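Side-chain contacts in Cfl (Pectobacterium brasiliense, PDB 7A9J), which probably activates carboxylic acids, such as coronafacic acid, with ATP for amide formation, as a member of the ATP-dependent AMP-binding ligase family: residues S239-L244 / V306-G311; K214-P219 / Q331-Q336; G341-H346 / I380-K385; L232-L237 / V262-I267. The protein carries 1 engineered substitution. All coordinates share one frame; numbering follows the deposited sequence. Where two conformers were deposited one is given.

Contact 1 (S239-L244 / V306-G311); sequences SPWSIL and VCVAGG. With R4Z (6-ethyl-1-oxidanylidene-indene-4-carboxylic acid), chain B.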
loop_
_atom_site.group_PDB
_atom_site.type_symbol
_atom_site.label_atom_id
_atom_site.label_comp_id
_atom_site.label_asym_id
_atom_site.label_seq_id
_atom_site.Cartn_x
_atom_site.Cartn_y
_atom_site.Cartn_z
ATOM N N SER A 239 -7.442 -4.792 -1.429
ATOM C CA SER A 239 -6.569 -3.784 -2.103
ATOM C C SER A 239 -5.361 -4.470 -2.757
ATOM O O SER A 239 -4.766 -5.373 -2.174
ATOM C CB SER A 239 -6.093 -2.781 -1.068
ATOM O OG SER A 239 -5.347 -1.743 -1.716
ATOM N N PRO A 240 -4.951 -4.116 -3.962
ATOM C CA PRO A 240 -3.875 -4.867 -4.661
ATOM C C PRO A 240 -2.571 -5.135 -3.901
ATOM O O PRO A 240 -2.057 -6.242 -3.993
ATOM C CB PRO A 240 -3.571 -3.956 -5.883
ATOM C CG PRO A 240 -4.886 -3.441 -6.261
ATOM C CD PRO A 240 -5.565 -3.096 -4.853
ATOM N N TRP A 241 -2.024 -4.176 -3.142
ATOM C CA TRP A 241 -0.797 -4.521 -2.419
ATOM C C TRP A 241 -1.002 -5.733 -1.479
ATOM O O TRP A 241 -0.142 -6.605 -1.393
ATOM C CB TRP A 241 -0.301 -3.330 -1.610
ATOM C CG TRP A 241 1.067 -3.515 -1.004
ATOM C CD1 TRP A 241 2.114 -4.255 -1.501
ATOM C CD2 TRP A 241 1.525 -2.895 0.191
ATOM N NE1 TRP A 241 3.217 -4.157 -0.643
ATOM C CE2 TRP A 241 2.867 -3.335 0.401
ATOM C CE3 TRP A 241 0.922 -2.026 1.113
ATOM C CZ2 TRP A 241 3.611 -2.943 1.510
ATOM C CZ3 TRP A 241 1.638 -1.636 2.200
ATOM C CH2 TRP A 241 2.966 -2.119 2.402
ATOM N N SER A 242 -2.117 -5.772 -0.771
ATOM C CA SER A 242 -2.360 -6.905 0.144
ATOM C C SER A 242 -2.626 -8.186 -0.613
ATOM O O SER A 242 -2.297 -9.258 -0.120
ATOM C CB SER A 242 -3.508 -6.611 1.063
ATOM O OG SER A 242 -3.138 -5.636 2.013
ATOM N N ILE A 243 -3.257 -8.105 -1.786
ATOM C CA ILE A 243 -3.439 -9.324 -2.585
ATOM C C ILE A 243 -2.085 -9.934 -2.917
ATOM O O ILE A 243 -1.841 -11.139 -2.720
ATOM C CB ILE A 243 -4.216 -8.982 -3.869
ATOM C CG1 ILE A 243 -5.588 -8.487 -3.505
ATOM C CG2 ILE A 243 -4.161 -10.196 -4.855
ATOM C CD1 ILE A 243 -6.428 -7.948 -4.697
ATOM N N LEU A 244 -1.149 -9.077 -3.373
ATOM C CA LEU A 244 0.163 -9.554 -3.727
ATOM C C LEU A 244 0.900 -10.066 -2.510
ATOM O O LEU A 244 1.622 -11.068 -2.617
ATOM C CB LEU A 244 0.955 -8.429 -4.388
ATOM C CG LEU A 244 0.405 -7.946 -5.736
ATOM C CD1 LEU A 244 1.364 -6.795 -6.265
ATOM C CD2 LEU A 244 0.373 -9.033 -6.779
ATOM N N VAL A 306 9.303 -7.474 11.793
ATOM C CA VAL A 306 9.744 -6.750 10.598
ATOM C C VAL A 306 8.539 -5.982 10.098
ATOM O O VAL A 306 7.518 -6.581 9.770
ATOM C CB VAL A 306 10.270 -7.706 9.511
ATOM C CG1 VAL A 306 10.579 -6.934 8.199
ATOM C CG2 VAL A 306 11.535 -8.390 9.992
ATOM N N CYS A 307 8.638 -4.657 10.062
ATOM C CA CYS A 307 7.520 -3.810 9.639
ATOM C C CYS A 307 7.857 -3.087 8.339
ATOM O O CYS A 307 8.961 -2.552 8.194
ATOM C CB CYS A 307 7.200 -2.764 10.724
ATOM S SG CYS A 307 6.650 -3.648 12.250
ATOM N N VAL A 308 6.904 -3.052 7.412
ATOM C CA VAL A 308 7.113 -2.518 6.067
ATOM C C VAL A 308 6.053 -1.453 5.818
ATOM O O VAL A 308 4.867 -1.776 5.664
ATOM C CB VAL A 308 7.058 -3.606 4.981
ATOM C CG1 VAL A 308 7.237 -2.951 3.597
ATOM C CG2 VAL A 308 8.128 -4.722 5.221
ATOM N N ALA A 309 6.491 -0.192 5.674
ATOM C CA ALA A 309 5.582 0.917 5.398
ATOM C C ALA A 309 5.476 1.061 3.883
ATOM O O ALA A 309 6.491 1.207 3.201
ATOM C CB ALA A 309 6.127 2.243 6.003
ATOM N N GLY A 310 4.268 1.123 3.369
ATOM C CA GLY A 310 4.083 1.039 1.925
ATOM C C GLY A 310 3.453 2.289 1.362
ATOM O O GLY A 310 2.481 2.771 1.918
ATOM N N GLY A 311 3.987 2.751 0.216
ATOM C CA GLY A 311 3.397 3.821 -0.571
ATOM C C GLY A 311 4.094 4.253 -1.864
ATOM O O GLY A 311 4.522 3.447 -2.718
HETATM C C13 R4Z B . 0.912 -2.249 -6.499
HETATM C C15 R4Z B . 2.496 -1.637 -4.614
HETATM C C02 R4Z B . 3.951 -0.979 -2.564
HETATM C C03 R4Z B . 3.866 -0.236 -1.387
HETATM C C04 R4Z B . 2.492 0.434 -1.441
HETATM C C05 R4Z B . 2.797 -1.008 -3.417
HETATM C C06 R4Z B . 1.832 -0.182 -2.788
HETATM C C07 R4Z B . 0.586 -0.046 -3.390
HETATM C C08 R4Z B . -0.477 0.844 -2.727
HETATM C C11 R4Z B . 0.284 -0.718 -4.574
HETATM C C12 R4Z B . 1.236 -1.529 -5.207
HETATM C C14 R4Z B . 0.053 -3.516 -6.222
HETATM O O01 R4Z B . 4.960 -1.570 -2.850
HETATM O O09 R4Z B . -1.666 0.720 -3.127
HETATM O O10 R4Z B . -0.196 1.692 -1.821
#
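Trp241 and Gly310 meet at one wall of the carboxylic-acid pocket of this AMP-binding enzyme, where helix 240-251 crosses over strand 306-311. Within the two segments, the helix and strand axes run at 135° to one another and pass 11.1 Å apart, a gap bridged by the indole. With CG anti to the backbone N (chi1 -171°), the ring extends from the helix to the strand. Its benzo end makes the contact: Trp241 CH2 approaches Gly310 CA at 3.4 Å, obliquely to the ring, and the strand residue has no side chain to hold the indole off. The carbonyl oxygen of Val308 lies near the plane of the ring at its edge, while CZ2 of Trp241 touches CG1 of Val308 at 4.2 Å. One broad face is given over to the indanone-like R4Z. CD1 of Leu244, a turn further along the helix, touches the ethyl tail of R4Z. At the centre of the indole face, C03 of R4Z sits 3.7 Å above the plane.

Contact 2 (K214-P219 / Q331-Q336); sequences KVTINP and QSSYGQ. With R4Z (6-ethyl-1-oxidanylidene-indene-4-carboxylic acid), chain B.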
loop_
_atom_site.group_PDB
_atom_site.type_symbol
_atom_site.label_atom_id
_atom_site.label_comp_id
_atom_site.label_asym_id
_atom_site.label_seq_id
_atom_site.Cartn_x
_atom_site.Cartn_y
_atom_site.Cartn_z
ATOM N N LYS A 214 7.551 -11.048 -3.186
ATOM C CA LYS A 214 8.256 -12.054 -2.379
ATOM C C LYS A 214 9.568 -11.528 -1.824
ATOM O O LYS A 214 9.874 -11.792 -0.656
ATOM C CB LYS A 214 8.564 -13.319 -3.194
ATOM C CG LYS A 214 7.335 -14.215 -3.302
ATOM C CD LYS A 214 7.606 -15.361 -4.344
ATOM C CE LYS A 214 8.793 -16.222 -4.079
ATOM N NZ LYS A 214 8.730 -17.407 -5.055
ATOM N N VAL A 215 10.321 -10.740 -2.633
ATOM C CA VAL A 215 11.629 -10.164 -2.222
ATOM C C VAL A 215 11.476 -9.194 -1.051
ATOM O O VAL A 215 12.452 -8.913 -0.352
ATOM C CB VAL A 215 12.325 -9.437 -3.457
ATOM C CG1 VAL A 215 13.710 -8.837 -3.080
ATOM C CG2 VAL A 215 12.481 -10.451 -4.563
ATOM N N THR A 216 10.282 -8.637 -0.848
ATOM C CA THR A 216 10.049 -7.669 0.209
ATOM C C THR A 216 9.489 -8.279 1.483
ATOM O O THR A 216 9.335 -7.543 2.479
ATOM C CB THR A 216 9.086 -6.546 -0.238
ATOM O OG1 THR A 216 7.743 -7.008 -0.221
ATOM C CG2 THR A 216 9.460 -6.003 -1.659
ATOM N N ILE A 217 9.289 -9.600 1.523
ATOM C CA ILE A 217 8.719 -10.189 2.735
ATOM C C ILE A 217 9.805 -11.031 3.386
ATOM O O ILE A 217 10.030 -12.189 2.976
ATOM C CB ILE A 217 7.500 -11.066 2.439
ATOM C CG1 ILE A 217 6.450 -10.292 1.644
ATOM C CG2 ILE A 217 6.933 -11.633 3.827
ATOM C CD1 ILE A 217 5.219 -11.128 1.322
ATOM N N ASN A 218 10.416 -10.494 4.435
ATOM C CA ASN A 218 11.641 -11.065 5.003
ATOM C C ASN A 218 11.516 -11.065 6.520
ATOM O O ASN A 218 12.221 -10.339 7.228
ATOM C CB ASN A 218 12.882 -10.288 4.516
ATOM C CG ASN A 218 12.995 -10.277 3.046
ATOM O OD1 ASN A 218 13.218 -11.321 2.435
ATOM N ND2 ASN A 218 12.894 -9.073 2.427
ATOM N N PRO A 219 10.668 -11.951 7.068
ATOM C CA PRO A 219 10.613 -12.096 8.527
ATOM C C PRO A 219 11.953 -12.585 9.048
ATOM O O PRO A 219 12.695 -13.287 8.359
ATOM C CB PRO A 219 9.519 -13.175 8.757
ATOM C CG PRO A 219 9.309 -13.844 7.408
ATOM C CD PRO A 219 9.861 -12.950 6.333
ATOM N N GLN A 331 11.087 -0.800 7.448
ATOM C CA GLN A 331 11.400 -0.999 6.049
ATOM C C GLN A 331 10.358 -0.231 5.259
ATOM O O GLN A 331 9.299 0.097 5.783
ATOM C CB GLN A 331 11.376 -2.501 5.687
ATOM C CG GLN A 331 12.331 -3.263 6.610
ATOM C CD GLN A 331 12.538 -4.724 6.170
ATOM O OE1 GLN A 331 11.899 -5.178 5.238
ATOM N NE2 GLN A 331 13.489 -5.388 6.778
ATOM N N SER A 332 10.607 -0.060 3.976
ATOM C CA SER A 332 9.549 0.525 3.171
ATOM C C SER A 332 9.497 -0.136 1.811
ATOM O O SER A 332 10.464 -0.701 1.320
ATOM C CB SER A 332 9.718 2.086 2.999
ATOM O OG SER A 332 10.980 2.387 2.408
ATOM N N SER A 333 8.320 -0.004 1.198
ATOM C CA SER A 333 8.087 -0.532 -0.125
ATOM C C SER A 333 7.451 0.577 -0.941
ATOM O O SER A 333 6.662 1.365 -0.425
ATOM C CB SER A 333 7.163 -1.813 -0.012
ATOM O OG SER A 333 6.993 -2.387 -1.302
ATOM N N TYR A 334 7.865 0.695 -2.176
ATOM C CA TYR A 334 7.417 1.780 -3.023
ATOM C C TYR A 334 6.914 1.140 -4.298
ATOM O O TYR A 334 7.658 0.421 -4.953
ATOM C CB TYR A 334 8.584 2.716 -3.297
ATOM C CG TYR A 334 8.393 3.853 -4.291
ATOM C CD1 TYR A 334 8.424 3.628 -5.670
ATOM C CD2 TYR A 334 8.283 5.167 -3.845
ATOM C CE1 TYR A 334 8.347 4.718 -6.581
ATOM C CE2 TYR A 334 8.152 6.231 -4.748
ATOM C CZ TYR A 334 8.214 5.999 -6.110
ATOM O OH TYR A 334 8.125 7.088 -7.013
ATOM N N GLY A 335 5.674 1.404 -4.655
ATOM C CA GLY A 335 5.161 0.749 -5.847
ATOM C C GLY A 335 3.769 1.252 -6.131
ATOM O O GLY A 335 3.188 2.033 -5.360
ATOM N N GLN A 336 3.244 0.803 -7.270
ATOM C CA GLN A 336 1.890 1.214 -7.620
ATOM C C GLN A 336 1.325 0.215 -8.625
ATOM O O GLN A 336 2.056 -0.530 -9.288
ATOM C CB GLN A 336 1.855 2.632 -8.202
ATOM C CG GLN A 336 2.646 2.777 -9.471
ATOM C CD GLN A 336 2.752 4.260 -9.899
ATOM O OE1 GLN A 336 3.712 4.944 -9.549
ATOM N NE2 GLN A 336 1.745 4.760 -10.606
HETATM C C13 R4Z B . 0.912 -2.249 -6.499
HETATM C C15 R4Z B . 2.496 -1.637 -4.614
HETATM C C02 R4Z B . 3.951 -0.979 -2.564
HETATM C C03 R4Z B . 3.866 -0.236 -1.387
HETATM C C04 R4Z B . 2.492 0.434 -1.441
HETATM C C05 R4Z B . 2.797 -1.008 -3.417
HETATM C C06 R4Z B . 1.832 -0.182 -2.788
HETATM C C07 R4Z B . 0.586 -0.046 -3.390
HETATM C C08 R4Z B . -0.477 0.844 -2.727
HETATM C C11 R4Z B . 0.284 -0.718 -4.574
HETATM C C12 R4Z B . 1.236 -1.529 -5.207
HETATM C C14 R4Z B . 0.053 -3.516 -6.222
HETATM O O01 R4Z B . 4.960 -1.570 -2.850
HETATM O O09 R4Z B . -1.666 0.720 -3.127
HETATM O O10 R4Z B . -0.196 1.692 -1.821
HETATM O O HOH W 1 10.557 -7.537 4.794
HETATM O O HOH W 2 5.941 -4.866 -0.502
HETATM O O HOH W 3 14.088 -8.225 7.195
#
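In Ser333 the hydroxyl stands anti to the backbone N (chi1 -177°), which carries OG to the ketone of R4Z; in Thr216 OG1 sits at chi1 78°, and CG2 comes 4.4 Å from Ser333 OG. Direct contact is slight, and water does most of the joining. One water donates to Thr216 OG1 and Ser333 OG, each at 2.8 Å. The threonine hydroxyl is also bonded to Thr213 O, and Ser333 OG donates to the ketone O01 of R4Z over 2.7 Å. A second water sits between Thr216 O, Asn218 N and Gln331 OE1, donating to both oxygens and accepting from the amide. A third links Gln331 NE2 to Asn218 O. Asn218 ND2 closes the bend by reaching Val215 O at 2.8 Å, arriving above the carbonyl plane, and Tyr345 OH bonds both Gln331 OE1 and Asn218 ND2. A hydrated turn thus backs the strand whose Ser333 hydrogen-bonds the ketone, a polar second shell to the ligand pocket.

Contact 3 (G341-H346 / I380-K385); sequences GPVIYH and IRSPAK. With R4Z (6-ethyl-1-oxidanylidene-indene-4-carboxylic acid), chain B.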
loop_
_atom_site.group_PDB
_atom_site.type_symbol
_atom_site.label_atom_id
_atom_site.label_comp_id
_atom_site.label_asym_id
_atom_site.label_seq_id
_atom_site.Cartn_x
_atom_site.Cartn_y
_atom_site.Cartn_z
ATOM N N GLY A 341 3.587 -4.244 -9.346
ATOM C CA GLY A 341 3.810 -4.481 -7.951
ATOM C C GLY A 341 4.780 -3.491 -7.314
ATOM O O GLY A 341 5.061 -2.448 -7.852
ATOM N N PRO A 342 5.244 -3.817 -6.127
ATOM C CA PRO A 342 6.390 -3.109 -5.529
ATOM C C PRO A 342 7.561 -3.091 -6.513
ATOM O O PRO A 342 7.917 -4.113 -7.130
ATOM C CB PRO A 342 6.756 -3.976 -4.306
ATOM C CG PRO A 342 5.488 -4.841 -4.095
ATOM C CD PRO A 342 5.027 -5.140 -5.511
ATOM N N VAL A 343 8.244 -1.940 -6.587
ATOM C CA VAL A 343 9.419 -1.899 -7.454
ATOM C C VAL A 343 10.683 -1.448 -6.750
ATOM O O VAL A 343 11.770 -1.679 -7.267
ATOM C CB VAL A 343 9.167 -0.984 -8.679
ATOM C CG1 VAL A 343 8.097 -1.687 -9.579
ATOM C CG2 VAL A 343 8.705 0.434 -8.260
ATOM N N ILE A 344 10.579 -0.724 -5.653
ATOM C CA ILE A 344 11.743 -0.226 -4.938
ATOM C C ILE A 344 11.532 -0.558 -3.467
ATOM O O ILE A 344 10.438 -0.364 -2.930
ATOM C CB ILE A 344 11.937 1.294 -5.171
ATOM C CG1 ILE A 344 12.334 1.534 -6.619
ATOM C CG2 ILE A 344 13.043 1.808 -4.242
ATOM C CD1 ILE A 344 12.151 3.039 -7.113
ATOM N N TYR A 345 12.564 -1.084 -2.841
ATOM C CA TYR A 345 12.443 -1.623 -1.508
ATOM C C TYR A 345 13.568 -1.118 -0.635
ATOM O O TYR A 345 14.733 -1.194 -1.026
ATOM C CB TYR A 345 12.454 -3.133 -1.633
ATOM C CG TYR A 345 12.600 -3.926 -0.355
ATOM C CD1 TYR A 345 11.806 -3.673 0.745
ATOM C CD2 TYR A 345 13.541 -4.953 -0.284
ATOM C CE1 TYR A 345 11.934 -4.424 1.941
ATOM C CE2 TYR A 345 13.704 -5.708 0.896
ATOM C CZ TYR A 345 12.885 -5.434 2.002
ATOM O OH TYR A 345 13.035 -6.204 3.139
ATOM N N HIS A 346 13.213 -0.605 0.548
ATOM C CA HIS A 346 14.204 -0.129 1.483
ATOM C C HIS A 346 14.231 -1.088 2.660
ATOM O O HIS A 346 13.330 -1.074 3.499
ATOM C CB HIS A 346 13.901 1.305 1.930
ATOM C CG HIS A 346 15.111 1.990 2.432
ATOM N ND1 HIS A 346 16.136 1.302 3.049
ATOM C CD2 HIS A 346 15.514 3.290 2.347
ATOM C CE1 HIS A 346 17.122 2.154 3.324
ATOM N NE2 HIS A 346 16.778 3.355 2.883
ATOM N N ILE A 380 10.500 4.696 -14.133
ATOM C CA ILE A 380 10.609 3.288 -13.751
ATOM C C ILE A 380 10.002 2.416 -14.840
ATOM O O ILE A 380 8.926 2.719 -15.362
ATOM C CB ILE A 380 9.934 2.971 -12.394
ATOM C CG1 ILE A 380 10.558 3.825 -11.279
ATOM C CG2 ILE A 380 10.075 1.433 -12.053
ATOM C CD1 ILE A 380 9.695 3.835 -10.046
ATOM N N ARG A 381 10.691 1.326 -15.169
ATOM C CA ARG A 381 10.093 0.240 -15.921
ATOM C C ARG A 381 10.132 -1.040 -15.076
ATOM O O ARG A 381 11.173 -1.385 -14.502
ATOM C CB ARG A 381 10.824 0.062 -17.258
ATOM C CG ARG A 381 10.097 -0.825 -18.244
ATOM C CD ARG A 381 10.529 -0.386 -19.677
ATOM N NE ARG A 381 11.970 -0.543 -19.855
ATOM C CZ ARG A 381 12.658 -0.078 -20.895
ATOM N NH1 ARG A 381 12.031 0.577 -21.861
ATOM N NH2 ARG A 381 13.976 -0.277 -20.966
ATOM N N SER A 382 9.006 -1.707 -14.982
ATOM C CA SER A 382 8.886 -2.851 -14.068
ATOM C C SER A 382 8.901 -4.182 -14.830
ATOM O O SER A 382 8.451 -4.237 -15.987
ATOM C CB SER A 382 7.587 -2.736 -13.255
ATOM O OG SER A 382 7.322 -3.977 -12.593
ATOM N N PRO A 383 9.461 -5.255 -14.242
ATOM C CA PRO A 383 9.357 -6.574 -14.888
ATOM C C PRO A 383 7.963 -7.141 -14.831
ATOM O O PRO A 383 7.667 -8.099 -15.569
ATOM C CB PRO A 383 10.348 -7.443 -14.101
ATOM C CG PRO A 383 10.280 -6.876 -12.702
ATOM C CD PRO A 383 10.189 -5.346 -12.964
ATOM N N ALA A 384 7.088 -6.591 -13.989
ATOM C CA ALA A 384 5.678 -6.976 -14.004
ATOM C C ALA A 384 4.953 -6.010 -14.931
ATOM O O ALA A 384 4.594 -4.893 -14.548
ATOM C CB ALA A 384 5.099 -7.002 -12.599
ATOM N N LYS A 385 4.771 -6.443 -16.163
ATOM C CA LYS A 385 4.154 -5.637 -17.207
ATOM C C LYS A 385 2.649 -5.811 -17.186
ATOM O O LYS A 385 2.130 -6.894 -17.521
ATOM C CB LYS A 385 4.688 -6.041 -18.572
ATOM C CG LYS A 385 6.157 -6.157 -18.620
ATOM C CD LYS A 385 6.742 -4.826 -18.885
ATOM C CE LYS A 385 8.202 -4.995 -19.246
ATOM N NZ LYS A 385 8.808 -3.736 -18.786
HETATM C C13 R4Z B . 0.912 -2.249 -6.499
HETATM C C15 R4Z B . 2.496 -1.637 -4.614
HETATM C C02 R4Z B . 3.951 -0.979 -2.564
HETATM C C03 R4Z B . 3.866 -0.236 -1.387
HETATM C C04 R4Z B . 2.492 0.434 -1.441
HETATM C C05 R4Z B . 2.797 -1.008 -3.417
HETATM C C06 R4Z B . 1.832 -0.182 -2.788
HETATM C C07 R4Z B . 0.586 -0.046 -3.390
HETATM C C08 R4Z B . -0.477 0.844 -2.727
HETATM C C11 R4Z B . 0.284 -0.718 -4.574
HETATM C C12 R4Z B . 1.236 -1.529 -5.207
HETATM C C14 R4Z B . 0.053 -3.516 -6.222
HETATM O O01 R4Z B . 4.960 -1.570 -2.850
HETATM O O09 R4Z B . -1.666 0.720 -3.127
HETATM O O10 R4Z B . -0.196 1.692 -1.821
#
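Val343 and Ile380 lead the apolar part of this contact, with Ile344 beside them, reaching tip to tip between strand 342-346 and strand 376-381. CG2 of Val343 meets CD1 of Ile380 at 4.0 Å; the same methyl of Ile380 also touches CD1 of Ile344 at 3.9 Å. The other valine methyl, CG1, is set anti to the carbonyl carbon by chi1 of -68° and rests on CB of Ser382. Tyr334 flanks the cluster through both isoleucines. The polar bonds belong to the segment 380-385 and its surroundings, none joining it to 341-346. Ser382 OG accepts from Ala384 N at 3.0 Å, forming an ST turn, and is also bonded to Leu339 O. Lys385 curls back so that NZ donates to Ser382 O, 30° off the carbonyl plane, and also reaches Ser400 O. CB of Pro342 comes within 3.3 Å of the ketone O01 of R4Z. That Val343 and Ile344 both pair with Tyr334 marks a classic beta bulge, just beyond the proline lining the acid-binding pocket.

Contact 4 (L232-L237 / V262-I267); sequences LSLVDL and VDIENI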
loop_
_atom_site.group_PDB
_atom_site.type_symbol
_atom_site.label_atom_id
_atom_site.label_comp_id
_atom_site.label_asym_id
_atom_site.label_seq_id
_atom_site.Cartn_x
_atom_site.Cartn_y
_atom_site.Cartn_z
ATOM N N LEU A 232 1.226 -10.251 8.378
ATOM C CA LEU A 232 0.033 -9.452 8.542
ATOM C C LEU A 232 0.115 -8.276 7.586
ATOM O O LEU A 232 1.147 -7.580 7.528
ATOM C CB LEU A 232 -0.090 -8.921 9.970
ATOM C CG LEU A 232 -1.098 -7.838 10.239
ATOM C CD1 LEU A 232 -2.495 -8.363 9.914
ATOM C CD2 LEU A 232 -0.975 -7.335 11.738
ATOM N N SER A 233 -0.960 -8.033 6.858
ATOM C CA SER A 233 -1.054 -6.759 6.125
ATOM C C SER A 233 -2.219 -5.957 6.681
ATOM O O SER A 233 -3.364 -6.439 6.680
ATOM C CB SER A 233 -1.235 -6.975 4.614
ATOM O OG SER A 233 -1.422 -5.683 3.995
ATOM N N LEU A 234 -1.930 -4.712 7.135
ATOM C CA LEU A 234 -2.986 -3.884 7.680
ATOM C C LEU A 234 -3.831 -3.240 6.576
ATOM O O LEU A 234 -4.916 -2.717 6.873
ATOM C CB LEU A 234 -2.382 -2.785 8.569
ATOM C CG LEU A 234 -1.680 -3.427 9.777
ATOM C CD1 LEU A 234 -0.932 -2.355 10.536
ATOM C CD2 LEU A 234 -2.704 -4.082 10.716
ATOM N N VAL A 235 -3.386 -3.310 5.330
ATOM C CA VAL A 235 -4.179 -2.765 4.233
ATOM C C VAL A 235 -5.230 -3.831 3.875
ATOM O O VAL A 235 -4.895 -4.999 3.877
ATOM C CB VAL A 235 -3.251 -2.499 3.057
ATOM C CG1 VAL A 235 -4.072 -2.216 1.823
ATOM C CG2 VAL A 235 -2.295 -1.262 3.424
ATOM N N ASP A 236 -6.469 -3.425 3.610
ATOM C CA ASP A 236 -7.507 -4.403 3.275
ATOM C C ASP A 236 -7.061 -5.383 2.206
ATOM O O ASP A 236 -6.433 -5.019 1.202
ATOM C CB ASP A 236 -8.800 -3.724 2.770
ATOM C CG ASP A 236 -9.421 -2.743 3.750
ATOM O OD1 ASP A 236 -9.242 -2.861 4.981
ATOM O OD2 ASP A 236 -10.148 -1.861 3.264
ATOM N N LEU A 237 -7.502 -6.653 2.382
ATOM C CA LEU A 237 -7.158 -7.700 1.427
ATOM C C LEU A 237 -7.816 -7.486 0.067
ATOM O O LEU A 237 -7.391 -8.080 -0.922
ATOM C CB LEU A 237 -7.576 -9.082 2.024
ATOM C CG LEU A 237 -7.320 -10.316 1.151
ATOM C CD1 LEU A 237 -5.860 -10.435 0.706
ATOM C CD2 LEU A 237 -7.798 -11.534 2.041
ATOM N N VAL A 262 -12.513 -4.015 13.492
ATOM C CA VAL A 262 -12.475 -3.836 14.935
ATOM C C VAL A 262 -11.124 -4.265 15.482
ATOM O O VAL A 262 -10.566 -3.619 16.390
ATOM C CB VAL A 262 -13.628 -4.605 15.589
ATOM C CG1 VAL A 262 -13.338 -4.782 17.074
ATOM C CG2 VAL A 262 -14.874 -3.789 15.414
ATOM N N ASP A 263 -10.563 -5.341 14.919
ATOM C CA ASP A 263 -9.242 -5.788 15.359
ATOM C C ASP A 263 -8.221 -4.687 15.159
ATOM O O ASP A 263 -7.323 -4.504 15.987
ATOM C CB ASP A 263 -8.766 -7.023 14.603
ATOM C CG ASP A 263 -9.673 -8.237 14.809
ATOM O OD1 ASP A 263 -9.747 -9.042 13.864
ATOM O OD2 ASP A 263 -10.293 -8.371 15.886
ATOM N N ILE A 264 -8.332 -3.964 14.044
ATOM C CA ILE A 264 -7.317 -2.953 13.746
ATOM C C ILE A 264 -7.545 -1.670 14.524
ATOM O O ILE A 264 -6.578 -0.978 14.885
ATOM C CB ILE A 264 -7.264 -2.733 12.229
ATOM C CG1 ILE A 264 -6.632 -3.945 11.591
ATOM C CG2 ILE A 264 -6.330 -1.519 11.879
ATOM C CD1 ILE A 264 -6.740 -3.969 10.068
ATOM N N GLU A 265 -8.797 -1.327 14.820
ATOM C CA GLU A 265 -9.041 -0.286 15.810
ATOM C C GLU A 265 -8.404 -0.633 17.150
ATOM O O GLU A 265 -7.975 0.261 17.876
ATOM C CB GLU A 265 -10.546 -0.045 15.994
ATOM C CG GLU A 265 -11.238 0.502 14.750
ATOM C CD GLU A 265 -12.776 0.344 14.778
ATOM O OE1 GLU A 265 -13.418 0.718 13.764
ATOM O OE2 GLU A 265 -13.342 -0.148 15.796
ATOM N N ASN A 266 -8.311 -1.914 17.494
ATOM C CA ASN A 266 -7.660 -2.269 18.748
ATOM C C ASN A 266 -6.281 -2.867 18.477
ATOM O O ASN A 266 -5.910 -3.879 19.087
ATOM C CB ASN A 266 -8.579 -3.220 19.524
ATOM C CG ASN A 266 -9.839 -2.521 19.994
ATOM O OD1 ASN A 266 -10.928 -2.741 19.454
ATOM N ND2 ASN A 266 -9.699 -1.669 21.003
ATOM N N ILE A 267 -5.500 -2.207 17.607
ATOM C CA ILE A 267 -4.346 -2.858 16.991
ATOM C C ILE A 267 -3.300 -3.232 18.033
ATOM O O ILE A 267 -2.646 -4.275 17.909
ATOM C CB ILE A 267 -3.743 -1.987 15.863
ATOM C CG1 ILE A 267 -2.545 -2.700 15.198
ATOM C CG2 ILE A 267 -3.354 -0.605 16.382
ATOM C CD1 ILE A 267 -2.977 -3.947 14.446
#
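Between Ile264 and Ile267, the two residues that meet Leu234, the backbone N of Asn266 is held by two carbonyls: Val262 O at 3.0 Å and, more weakly, Asp263 O at 3.2 Å. This finishes helix 261-265 before the next helix sets off at Ile267, and Thr270 OG1 lies within hydrogen-bonding reach of the carbonyls of both Asp263 and Asn266. The joint turns both isoleucines to the chain that leaves strand 230-233. There Leu234 CD2 does most of the touching, 3.7 Å from Ile267 CD1 and 4.0 Å from Ile264 CG1. The leucine crosses each isoleucine at a slant. Ile264, extended with chi2 near 170°, carries CD1 to within 3.9 Å of the carbonyl oxygen of Leu234, whereas in Ile267 CG1 stands anti to the backbone N (chi1 -179°), directing CD1 to Leu234 CD2. Ile279 and Asn285 also touch Leu234, and Ile289 packs on Ile267, so helix 283-294 shares in this core. The chemistry is apolar apart from one methyl near a carbonyl oxygen, which implies that helix pair and strand end are joined by close aliphatic fit, partly exposed at Ile264, while polar bonds form within or around each segment.

Contacts 1, 2 and 3 gather round R4Z; contact 4 lies away from the ligand, with the Leu234 side chain about 12 Å from it, but is joined to contact 1 through Ser242 with Ser233 and Val235. Contact 1 is the most central, its centre about 4 Å from the centre of the chain, and neighbours contact 2 through the paired strands 306-311 and 331-335; contact 3 extends this array through strand 342-346. All four are buried, but contact 4 includes a partly exposed isoleucine and so leans toward the surface. Chemistry follows place: an aromatic face at the ligand in contact 1, waters and hydroxyls behind the ketone in contact 2, and aliphatic methyls in contacts 3 and 4.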